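Local coordinates for nucleotidyltransferase-like protein (Exiguobacterium sibiricum, PDB 3C18), which probably transfers nucleotidyl groups, as a nucleotidyltransferase-like enzyme with a YgxA-like substrate binding domain and a helix-turn-helix domain, at the interface of chains A and B. Residues are numbered along the deposited sequence; one frame, centred on the assembly and turned at random. Chains: chain A/B, Nucleotidyltransferase-like protein.

Contact 1 joins a strand of the nucleotidyltransferase-like region of one chain to a C-terminal strand of the other, whereas contacts 2 and 3 lie among the helices of the YgxA-like region. The C-alpha centre of contact 1 is about 37 Å from that of contact 2 and 44 Å from that of contact 3; contacts 2 and 3 are about 13 Å apart. These last two share helix 146-167, and Tyr150, Trp177 and Tyr191 serve in both with the chains exchanged. Two-fold symmetry repeats every contact, so a helical core and distant strand pairings together hold the two copies in the deposited dimer.

Contact 1: the interface of chains A and B. Residues chain A 38, 57-59; chain B 282-284.
B:Val284, B:Glu282 and A:Arg59 carry the antiparallel pairing where strand 53-60 of chain A meets strand 281-288 of chain B. B:Val284 packs its CB against A:His57 CB at 3.9 Å, with CG2 beside the same carbon, and its N bonds to A:His57 O at 3.3 Å, approaching above the carbonyl plane. A water spans A:His57 O and B:Val284 O, and the imidazole has A:Phe38 CE2 over one face. A:Arg59 and B:Glu282 bond twice through their backbones: A:Arg59 N gives to B:Glu282 O and B:Glu282 N to A:Arg59 O, each at 2.8 Å. Their side chains run side by side in the same direction and end in a salt bridge. The guanidinium works from its flank: A:Arg59 NE reaches B:Glu282 OE1 at 3.0 Å in a nearly straight bond, and NH2 gives to OE2 from the syn side, tilted from the carboxylate plane. Although both oxygens lie close to the guanidinium plane, the carboxylate is turned 46° against it, and OE1 is met from above its own plane. The arginine bends at chi3 (66°), which swings NE and NH2 over to the acid. A second water links A:Arg59 O with OE1. On the other side of the strands, B:Leu283 CD2 lies 3.5 Å from A:Tyr58 CE1. The site thus continues a beta-sheet from one subunit into the next, and probably ties the nucleotidyltransferase-like region to the helix-turn-helix region of its partner.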
ATOM      1  N   PHE A  38     -16.347  18.273  -6.889  1.00 37.97           N
ATOM      2  CA  PHE A  38     -17.790  18.555  -6.883  1.00 37.92           C
ATOM      3  C   PHE A  38     -18.100  19.610  -5.835  1.00 35.13           C
ATOM      4  O   PHE A  38     -17.197  20.104  -5.165  1.00 36.36           O
ATOM      5  CB  PHE A  38     -18.610  17.277  -6.643  1.00 36.69           C
ATOM      6  CG  PHE A  38     -18.841  16.475  -7.889  1.00 38.80           C
ATOM      7  CD1 PHE A  38     -18.154  16.766  -9.049  1.00 47.88           C
ATOM      8  CD2 PHE A  38     -19.733  15.446  -7.909  1.00 36.94           C
ATOM      9  CE1 PHE A  38     -18.370  16.042 -10.196  1.00 49.44           C
ATOM     10  CE2 PHE A  38     -19.938  14.727  -9.050  1.00 40.81           C
ATOM     11  CZ  PHE A  38     -19.247  15.017 -10.195  1.00 32.28           C
ATOM     12  N   HIS A  57     -22.267   9.610  -8.359  1.00 28.47           N
ATOM     13  CA  HIS A  57     -22.195  11.036  -8.774  1.00 26.85           C
ATOM     14  C   HIS A  57     -23.511  11.526  -9.351  1.00 26.70           C
ATOM     15  O   HIS A  57     -24.057  10.936 -10.262  1.00 23.79           O
ATOM     16  CB  HIS A  57     -21.126  11.273  -9.852  1.00 28.79           C
ATOM     17  CG  HIS A  57     -19.726  11.231  -9.346  1.00 30.28           C
ATOM     18  ND1 HIS A  57     -18.633  11.192 -10.188  1.00 23.87           N
ATOM     19  CD2 HIS A  57     -19.237  11.163  -8.088  1.00 34.92           C
ATOM     20  CE1 HIS A  57     -17.530  11.147  -9.461  1.00 29.81           C
ATOM     21  NE2 HIS A  57     -17.867  11.149  -8.185  1.00 26.35           N
ATOM     22  N   TYR A  58     -23.961  12.645  -8.815  1.00 28.38           N
ATOM     23  CA  TYR A  58     -25.224  13.272  -9.163  1.00 28.11           C
ATOM     24  C   TYR A  58     -25.099  14.755  -9.478  1.00 29.55           C
ATOM     25  O   TYR A  58     -24.179  15.429  -9.037  1.00 29.77           O
ATOM     26  CB  TYR A  58     -26.158  13.212  -7.943  1.00 30.99           C
ATOM     27  CG  TYR A  58     -26.432  11.823  -7.421  1.00 27.96           C
ATOM     28  CD1 TYR A  58     -27.358  10.992  -8.050  1.00 46.17           C
ATOM     29  CD2 TYR A  58     -25.777  11.343  -6.287  1.00 37.44           C
ATOM     30  CE1 TYR A  58     -27.605   9.731  -7.574  1.00 43.98           C
ATOM     31  CE2 TYR A  58     -26.027  10.077  -5.801  1.00 35.80           C
ATOM     32  CZ  TYR A  58     -26.934   9.283  -6.451  1.00 46.63           C
ATOM     33  OH  TYR A  58     -27.186   8.031  -5.972  1.00 57.75           O
ATOM     34  N   ARG A  59     -26.052  15.248 -10.254  1.00 32.38           N
ATOM     35  CA  ARG A  59     -26.302  16.707 -10.355  1.00 30.29           C
ATOM     36  C   ARG A  59     -27.778  16.949 -10.039  1.00 31.19           C
ATOM     37  O   ARG A  59     -28.683  16.296 -10.573  1.00 27.51           O
ATOM     38  CB  ARG A  59     -25.923  17.328 -11.703  1.00 31.29           C
ATOM     39  CG  ARG A  59     -25.869  18.858 -11.622  1.00 33.88           C
ATOM     40  CD  ARG A  59     -25.334  19.467 -12.893  1.00 31.69           C
ATOM     41  NE  ARG A  59     -26.221  19.249 -14.013  1.00 33.15           N
ATOM     42  CZ  ARG A  59     -25.919  19.564 -15.263  1.00 35.77           C
ATOM     43  NH1 ARG A  59     -24.752  20.107 -15.542  1.00 37.93           N
ATOM     44  NH2 ARG A  59     -26.770  19.324 -16.238  1.00 30.12           N
TER
ATOM     45  N   GLU B 282     -30.141  14.277 -11.795  1.00 29.53           N
ATOM     46  CA  GLU B 282     -29.353  13.803 -12.915  1.00 28.33           C
ATOM     47  C   GLU B 282     -28.190  12.927 -12.448  1.00 32.00           C
ATOM     48  O   GLU B 282     -27.570  13.154 -11.400  1.00 31.49           O
ATOM     49  CB  GLU B 282     -28.758  14.968 -13.676  1.00 30.78           C
ATOM     50  CG  GLU B 282     -29.743  15.792 -14.463  1.00 32.48           C
ATOM     51  CD  GLU B 282     -29.223  17.196 -14.715  1.00 37.28           C
ATOM     52  OE1 GLU B 282     -28.920  17.910 -13.722  1.00 38.81           O
ATOM     53  OE2 GLU B 282     -29.128  17.586 -15.891  1.00 40.16           O
ATOM     54  N   LEU B 283     -27.888  11.922 -13.256  1.00 30.72           N
ATOM     55  CA  LEU B 283     -26.698  11.113 -13.031  1.00 28.48           C
ATOM     56  C   LEU B 283     -25.623  11.625 -13.941  1.00 27.57           C
ATOM     57  O   LEU B 283     -25.869  11.878 -15.105  1.00 28.44           O
ATOM     58  CB  LEU B 283     -26.968   9.627 -13.292  1.00 28.52           C
ATOM     59  CG  LEU B 283     -27.847   8.952 -12.223  1.00 30.48           C
ATOM     60  CD1 LEU B 283     -28.290   7.589 -12.668  1.00 32.39           C
ATOM     61  CD2 LEU B 283     -27.113   8.838 -10.926  1.00 33.50           C
ATOM     62  N   VAL B 284     -24.420  11.784 -13.393  1.00 28.79           N
ATOM     63  CA  VAL B 284     -23.268  12.238 -14.186  1.00 28.90           C
ATOM     64  C   VAL B 284     -22.810  11.022 -14.965  1.00 28.80           C
ATOM     65  O   VAL B 284     -22.734   9.911 -14.435  1.00 29.72           O
ATOM     66  CB  VAL B 284     -22.127  12.837 -13.310  1.00 26.87           C
ATOM     67  CG1 VAL B 284     -21.027  13.440 -14.184  1.00 31.86           C
ATOM     68  CG2 VAL B 284     -22.682  13.901 -12.386  1.00 26.03           C
TER
HETATM   69  O   HOH W   1     -22.988   9.124 -11.928  1.00 32.00           O
HETATM   70  O   HOH W   2     -30.873  18.261 -11.929  1.00 41.06           O

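Contact 2: the interface of chains A and B. Residues chain A 154, 158, 177, 191; chain B 150-151, 154-155.
The hydroxyl OG1 of B:Thr151 faces two polar groups of chain A: the indole NE1 of A:Trp177 gives it a weak, bent hydrogen bond at 3.3 Å, with OG1 in the plane of the indole edge, and the phenol OH of A:Tyr191 lies near it at 3.5 Å. The threonine belongs to helix 146-167 of the YgxA-like substrate binding domain, which meets its symmetry mate here. Its torsion (chi1 -68°) sets OG1 beside its own backbone N and directs CG2 elsewhere, over the face of the A:His158 ring, 3.9 Å from the centroid in a CH-pi contact. Within chain A, A:Tyr191 CD2 lies over the A:Trp177 ring and probably helps hold both groups in place. A:His154 presses its CE1 against the backbone CA of B:Thr151 at 3.6 Å. With CG anti to the backbone N (chi1 175°), its imidazole extends across the helix pair and stacks on that of B:His154, centroids 4.2 Å apart and planes 23° from parallel, the two side chains sliding past each other in opposite directions. A:His154 CD2 meets the edge of the B:Tyr150 ring, while B:His155 CE1 comes to the edge of the A:His154 ring, 3.8 Å from ND1. A:His154 ND1 lies 4.3 Å from B:His155 ND1, so a proton taken up by one would probably make protonation of the other harder.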
ATOM      1  N   HIS A 154      15.383   7.104   1.458  1.00 27.33           N
ATOM      2  CA  HIS A 154      14.519   8.294   1.560  1.00 24.66           C
ATOM      3  C   HIS A 154      13.169   7.879   2.138  1.00 26.26           C
ATOM      4  O   HIS A 154      12.632   8.492   3.051  1.00 28.69           O
ATOM      5  CB  HIS A 154      14.370   8.960   0.185  1.00 28.89           C
ATOM      6  CG  HIS A 154      13.410  10.095   0.172  1.00 33.72           C
ATOM      7  ND1 HIS A 154      12.051   9.909   0.064  1.00 39.90           N
ATOM      8  CD2 HIS A 154      13.602  11.432   0.279  1.00 30.93           C
ATOM      9  CE1 HIS A 154      11.445  11.079   0.125  1.00 39.18           C
ATOM     10  NE2 HIS A 154      12.362  12.020   0.240  1.00 39.83           N
ATOM     11  N   HIS A 158      11.218   8.768   5.749  1.00 29.25           N
ATOM     12  CA  HIS A 158       9.838   9.261   5.792  1.00 29.14           C
ATOM     13  C   HIS A 158       9.057   8.433   6.830  1.00 26.89           C
ATOM     14  O   HIS A 158       8.322   8.956   7.636  1.00 28.39           O
ATOM     15  CB  HIS A 158       9.166   9.164   4.426  1.00 27.81           C
ATOM     16  CG  HIS A 158       7.860   9.876   4.364  1.00 32.69           C
ATOM     17  ND1 HIS A 158       6.686   9.257   4.008  1.00 44.44           N
ATOM     18  CD2 HIS A 158       7.542  11.158   4.657  1.00 36.30           C
ATOM     19  CE1 HIS A 158       5.700  10.136   4.069  1.00 44.83           C
ATOM     20  NE2 HIS A 158       6.195  11.298   4.454  1.00 38.51           N
ATOM     21  N   TRP A 177       7.183  16.329   7.907  1.00 38.31           N
ATOM     22  CA  TRP A 177       8.522  16.911   8.225  1.00 36.14           C
ATOM     23  C   TRP A 177       8.406  18.149   9.095  1.00 38.71           C
ATOM     24  O   TRP A 177       9.271  18.447   9.921  1.00 31.62           O
ATOM     25  CB  TRP A 177       9.371  17.216   6.969  1.00 34.62           C
ATOM     26  CG  TRP A 177       9.893  15.966   6.366  1.00 32.46           C
ATOM     27  CD1 TRP A 177       9.554  15.429   5.171  1.00 34.24           C
ATOM     28  CD2 TRP A 177      10.768  15.027   6.993  1.00 31.99           C
ATOM     29  NE1 TRP A 177      10.181  14.220   4.994  1.00 37.37           N
ATOM     30  CE2 TRP A 177      10.941  13.950   6.098  1.00 31.70           C
ATOM     31  CE3 TRP A 177      11.422  14.989   8.220  1.00 33.43           C
ATOM     32  CZ2 TRP A 177      11.753  12.855   6.388  1.00 30.19           C
ATOM     33  CZ3 TRP A 177      12.241  13.891   8.507  1.00 31.02           C
ATOM     34  CH2 TRP A 177      12.390  12.844   7.599  1.00 31.33           C
ATOM     35  N   TYR A 191      17.470  13.878   7.952  1.00 34.07           N
ATOM     36  CA  TYR A 191      16.852  14.041   6.611  1.00 34.33           C
ATOM     37  C   TYR A 191      17.437  15.238   5.889  1.00 37.15           C
ATOM     38  O   TYR A 191      17.734  15.206   4.703  1.00 34.54           O
ATOM     39  CB  TYR A 191      15.336  14.179   6.740  1.00 37.55           C
ATOM     40  CG  TYR A 191      14.589  14.411   5.453  1.00 35.51           C
ATOM     41  CD1 TYR A 191      14.457  13.409   4.505  1.00 38.10           C
ATOM     42  CD2 TYR A 191      13.982  15.627   5.205  1.00 37.27           C
ATOM     43  CE1 TYR A 191      13.750  13.627   3.352  1.00 42.33           C
ATOM     44  CE2 TYR A 191      13.285  15.858   4.035  1.00 37.63           C
ATOM     45  CZ  TYR A 191      13.167  14.868   3.121  1.00 37.65           C
ATOM     46  OH  TYR A 191      12.443  15.113   1.969  1.00 38.54           O
TER
ATOM     47  N   TYR B 150       9.324  17.650  -1.393  1.00 34.23           N
ATOM     48  CA  TYR B 150      10.427  16.863  -1.943  1.00 35.37           C
ATOM     49  C   TYR B 150      10.106  15.387  -1.840  1.00 36.15           C
ATOM     50  O   TYR B 150      10.464  14.601  -2.690  1.00 35.24           O
ATOM     51  CB  TYR B 150      11.749  17.187  -1.245  1.00 37.08           C
ATOM     52  CG  TYR B 150      12.963  16.468  -1.794  1.00 32.39           C
ATOM     53  CD1 TYR B 150      13.239  15.159  -1.442  1.00 38.40           C
ATOM     54  CD2 TYR B 150      13.873  17.125  -2.591  1.00 37.70           C
ATOM     55  CE1 TYR B 150      14.387  14.514  -1.913  1.00 35.59           C
ATOM     56  CE2 TYR B 150      15.004  16.490  -3.071  1.00 38.05           C
ATOM     57  CZ  TYR B 150      15.250  15.185  -2.740  1.00 33.36           C
ATOM     58  OH  TYR B 150      16.380  14.558  -3.207  1.00 38.68           O
ATOM     59  N   THR B 151       9.332  15.042  -0.832  1.00 37.68           N
ATOM     60  CA  THR B 151       8.980  13.662  -0.567  1.00 36.82           C
ATOM     61  C   THR B 151       8.075  13.138  -1.651  1.00 37.61           C
ATOM     62  O   THR B 151       8.235  12.032  -2.139  1.00 37.62           O
ATOM     63  CB  THR B 151       8.258  13.522   0.801  1.00 38.17           C
ATOM     64  OG1 THR B 151       9.183  13.798   1.861  1.00 44.43           O
ATOM     65  CG2 THR B 151       7.718  12.113   0.972  1.00 40.39           C
ATOM     66  N   HIS B 154       9.599  13.144  -5.144  1.00 35.51           N
ATOM     67  CA  HIS B 154      10.540  12.049  -5.226  1.00 35.88           C
ATOM     68  C   HIS B 154       9.825  10.749  -5.541  1.00 34.20           C
ATOM     69  O   HIS B 154      10.225  10.001  -6.418  1.00 38.19           O
ATOM     70  CB  HIS B 154      11.317  11.936  -3.931  1.00 36.84           C
ATOM     71  CG  HIS B 154      12.327  10.846  -3.945  1.00 40.81           C
ATOM     72  ND1 HIS B 154      12.004   9.552  -3.611  1.00 38.42           N
ATOM     73  CD2 HIS B 154      13.642  10.845  -4.266  1.00 38.12           C
ATOM     74  CE1 HIS B 154      13.081   8.794  -3.720  1.00 40.94           C
ATOM     75  NE2 HIS B 154      14.091   9.551  -4.104  1.00 33.58           N
ATOM     76  N   HIS B 155       8.743  10.506  -4.831  1.00 34.66           N
ATOM     77  CA  HIS B 155       7.914   9.299  -5.033  0.50 34.96           C
ATOM     78  C   HIS B 155       7.289   9.319  -6.407  1.00 34.23           C
ATOM     79  O   HIS B 155       7.105   8.288  -7.050  1.00 35.01           O
ATOM     80  CB  HIS B 155       6.798   9.206  -3.993  0.50 36.04           C
ATOM     81  CG  HIS B 155       7.255   8.766  -2.641  0.50 37.91           C
ATOM     82  ND1 HIS B 155       8.419   9.223  -2.059  0.50 44.84           N
ATOM     83  CD2 HIS B 155       6.686   7.937  -1.741  0.50 35.00           C
ATOM     84  CE1 HIS B 155       8.549   8.683  -0.862  0.50 41.24           C
ATOM     85  NE2 HIS B 155       7.506   7.908  -0.643  0.50 43.67           N
TER

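Contact 3: the interface of chains A and B. Residues chain A 147, 150, 201; chain B 177, 188, 191, 195-196.
B:Leu195 and A:Tyr150 form the apolar centre, where helix 185-196 of chain B lies against helix 146-167 of chain A. B:Leu195 CG rests over the middle of the A:Tyr150 ring, 3.9 Å from its centroid, in a CH-pi contact, the side chains passing in opposite directions. The leucine divides its methyls: CD1 stays by A:Tyr150 CE1 at 3.8 Å, whereas CD2 turns to A:Tyr147 CD1 at 3.7 Å. An alanine in place of A:Tyr150 would take away this aromatic face and is likely to leave a gap beneath B:Leu195 CG and CD1, letting the leucine shift while A:Tyr147 still touches CD2. A:Tyr147 loses more surface to the partner than any other residue here. Its torsion (chi1 -77°) lays CG beside the backbone N and sends the ring in among the helices of chain B, with A:Leu201 CD2 over one face as support from its own chain. The ring of B:Tyr188 meets it edge-to-face, planes 65° apart. Nearer the main chain, A:Tyr147 CB packs on B:Trp177 CB at 3.7 Å; outward, its phenol OH lies 3.7 Å from B:Leu196 CD1. At the polar rim, B:Tyr191 OH gives a weak hydrogen bond to the carbonyl A:Tyr147 O at 3.3 Å and touches A:Tyr150 CD1 at 3.4 Å. Tyrosines of one chain thus interlock with leucines and aromatics of the other, joining the YgxA-like regions into what may be the core of a dimer.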
ATOM      1  N   TYR A 147      21.278   4.785  -6.942  1.00 31.50           N
ATOM      2  CA  TYR A 147      20.058   5.588  -7.210  1.00 32.08           C
ATOM      3  C   TYR A 147      18.851   4.922  -6.597  1.00 29.29           C
ATOM      4  O   TYR A 147      17.958   5.558  -6.061  1.00 33.11           O
ATOM      5  CB  TYR A 147      19.848   5.802  -8.691  1.00 32.09           C
ATOM      6  CG  TYR A 147      20.769   6.852  -9.228  1.00 37.32           C
ATOM      7  CD1 TYR A 147      20.575   8.180  -8.921  1.00 53.67           C
ATOM      8  CD2 TYR A 147      21.837   6.522 -10.020  1.00 52.80           C
ATOM      9  CE1 TYR A 147      21.427   9.166  -9.403  1.00 56.65           C
ATOM     10  CE2 TYR A 147      22.690   7.498 -10.514  1.00 58.85           C
ATOM     11  CZ  TYR A 147      22.478   8.815 -10.207  1.00 53.36           C
ATOM     12  OH  TYR A 147      23.331   9.784 -10.700  1.00 63.17           O
ATOM     13  N   TYR A 150      19.069   5.068  -2.678  1.00 24.91           N
ATOM     14  CA  TYR A 150      18.603   6.402  -2.277  1.00 24.25           C
ATOM     15  C   TYR A 150      17.122   6.411  -2.145  1.00 27.21           C
ATOM     16  O   TYR A 150      16.575   6.952  -1.193  1.00 28.51           O
ATOM     17  CB  TYR A 150      18.986   7.460  -3.290  1.00 23.90           C
ATOM     18  CG  TYR A 150      18.704   8.877  -2.854  1.00 22.90           C
ATOM     19  CD1 TYR A 150      17.420   9.403  -2.906  1.00 30.17           C
ATOM     20  CD2 TYR A 150      19.718   9.674  -2.348  1.00 26.64           C
ATOM     21  CE1 TYR A 150      17.149  10.721  -2.496  1.00 25.50           C
ATOM     22  CE2 TYR A 150      19.465  11.003  -1.941  1.00 20.01           C
ATOM     23  CZ  TYR A 150      18.191  11.527  -2.027  1.00 26.25           C
ATOM     24  OH  TYR A 150      17.948  12.836  -1.627  1.00 29.69           O
ATOM     25  N   LEU A 201      27.094  10.986  -3.874  1.00 33.95           N
ATOM     26  CA  LEU A 201      25.868  10.214  -3.742  1.00 30.78           C
ATOM     27  C   LEU A 201      26.106   9.076  -2.755  1.00 31.99           C
ATOM     28  O   LEU A 201      25.316   8.829  -1.817  1.00 31.12           O
ATOM     29  CB  LEU A 201      25.404   9.703  -5.130  1.00 31.64           C
ATOM     30  CG  LEU A 201      24.133   8.863  -5.088  1.00 33.19           C
ATOM     31  CD1 LEU A 201      22.967   9.680  -4.542  1.00 34.08           C
ATOM     32  CD2 LEU A 201      23.808   8.279  -6.457  1.00 30.17           C
TER
ATOM     33  N   TRP B 177      15.888   2.129 -11.332  1.00 44.81           N
ATOM     34  CA  TRP B 177      16.595   3.301 -11.900  1.00 44.10           C
ATOM     35  C   TRP B 177      17.600   2.850 -12.906  1.00 49.29           C
ATOM     36  O   TRP B 177      17.958   3.583 -13.820  1.00 50.07           O
ATOM     37  CB  TRP B 177      17.248   4.207 -10.850  1.00 41.93           C
ATOM     38  CG  TRP B 177      16.218   4.982 -10.126  1.00 31.76           C
ATOM     39  CD1 TRP B 177      15.851   4.834  -8.845  1.00 33.00           C
ATOM     40  CD2 TRP B 177      15.340   5.954 -10.690  1.00 25.71           C
ATOM     41  NE1 TRP B 177      14.817   5.676  -8.553  1.00 32.86           N
ATOM     42  CE2 TRP B 177      14.469   6.360  -9.683  1.00 31.83           C
ATOM     43  CE3 TRP B 177      15.187   6.494 -11.958  1.00 21.72           C
ATOM     44  CZ2 TRP B 177      13.496   7.335  -9.889  1.00 30.39           C
ATOM     45  CZ3 TRP B 177      14.236   7.482 -12.152  1.00 20.13           C
ATOM     46  CH2 TRP B 177      13.390   7.867 -11.126  1.00 32.49           C
ATOM     47  N   TYR B 188      15.266   9.281 -16.138  1.00 38.68           N
ATOM     48  CA  TYR B 188      16.471   9.086 -15.351  1.00 38.89           C
ATOM     49  C   TYR B 188      17.128  10.427 -15.028  1.00 39.67           C
ATOM     50  O   TYR B 188      17.582  10.670 -13.914  1.00 37.25           O
ATOM     51  CB  TYR B 188      17.456   8.216 -16.122  1.00 42.54           C
ATOM     52  CG  TYR B 188      18.698   7.838 -15.379  1.00 42.00           C
ATOM     53  CD1 TYR B 188      18.733   6.686 -14.607  1.00 42.48           C
ATOM     54  CD2 TYR B 188      19.858   8.594 -15.494  1.00 47.27           C
ATOM     55  CE1 TYR B 188      19.863   6.320 -13.942  1.00 44.65           C
ATOM     56  CE2 TYR B 188      21.009   8.225 -14.825  1.00 48.96           C
ATOM     57  CZ  TYR B 188      20.998   7.087 -14.051  1.00 47.12           C
ATOM     58  OH  TYR B 188      22.129   6.696 -13.384  1.00 59.22           O
ATOM     59  N   TYR B 191      15.647  12.581 -12.350  1.00 41.55           N
ATOM     60  CA  TYR B 191      15.916  12.047 -11.017  1.00 40.01           C
ATOM     61  C   TYR B 191      17.338  12.465 -10.616  1.00 39.72           C
ATOM     62  O   TYR B 191      17.584  12.921  -9.495  1.00 38.63           O
ATOM     63  CB  TYR B 191      15.753  10.524 -10.983  1.00 39.70           C
ATOM     64  CG  TYR B 191      15.841   9.937  -9.588  1.00 37.21           C
ATOM     65  CD1 TYR B 191      14.918  10.284  -8.613  1.00 32.50           C
ATOM     66  CD2 TYR B 191      16.826   9.029  -9.249  1.00 40.13           C
ATOM     67  CE1 TYR B 191      14.995   9.735  -7.325  1.00 37.53           C
ATOM     68  CE2 TYR B 191      16.900   8.473  -7.976  1.00 38.63           C
ATOM     69  CZ  TYR B 191      15.990   8.834  -7.025  1.00 36.43           C
ATOM     70  OH  TYR B 191      16.067   8.279  -5.763  1.00 43.41           O
ATOM     71  N   LEU B 195      18.589  15.043  -7.366  1.00 44.69           N
ATOM     72  CA  LEU B 195      19.448  14.475  -6.347  1.00 44.68           C
ATOM     73  C   LEU B 195      20.765  15.206  -6.263  1.00 46.01           C
ATOM     74  O   LEU B 195      21.232  15.530  -5.175  1.00 48.18           O
ATOM     75  CB  LEU B 195      19.736  12.992  -6.610  1.00 44.00           C
ATOM     76  CG  LEU B 195      18.882  11.970  -5.881  1.00 40.90           C
ATOM     77  CD1 LEU B 195      17.411  12.251  -6.010  1.00 38.48           C
ATOM     78  CD2 LEU B 195      19.236  10.566  -6.378  1.00 37.89           C
ATOM     79  N   LEU B 196      21.338  15.489  -7.424  1.00 43.96           N
ATOM     80  CA  LEU B 196      22.729  15.913  -7.498  1.00 44.15           C
ATOM     81  C   LEU B 196      22.975  17.293  -8.047  1.00 43.10           C
ATOM     82  O   LEU B 196      24.093  17.768  -7.997  1.00 44.38           O
ATOM     83  CB  LEU B 196      23.523  14.893  -8.323  1.00 43.50           C
ATOM     84  CG  LEU B 196      23.507  13.488  -7.722  1.00 44.08           C
ATOM     85  CD1 LEU B 196      24.434  12.586  -8.491  1.00 36.24           C
ATOM     86  CD2 LEU B 196      23.886  13.530  -6.247  1.00 45.96           C
TER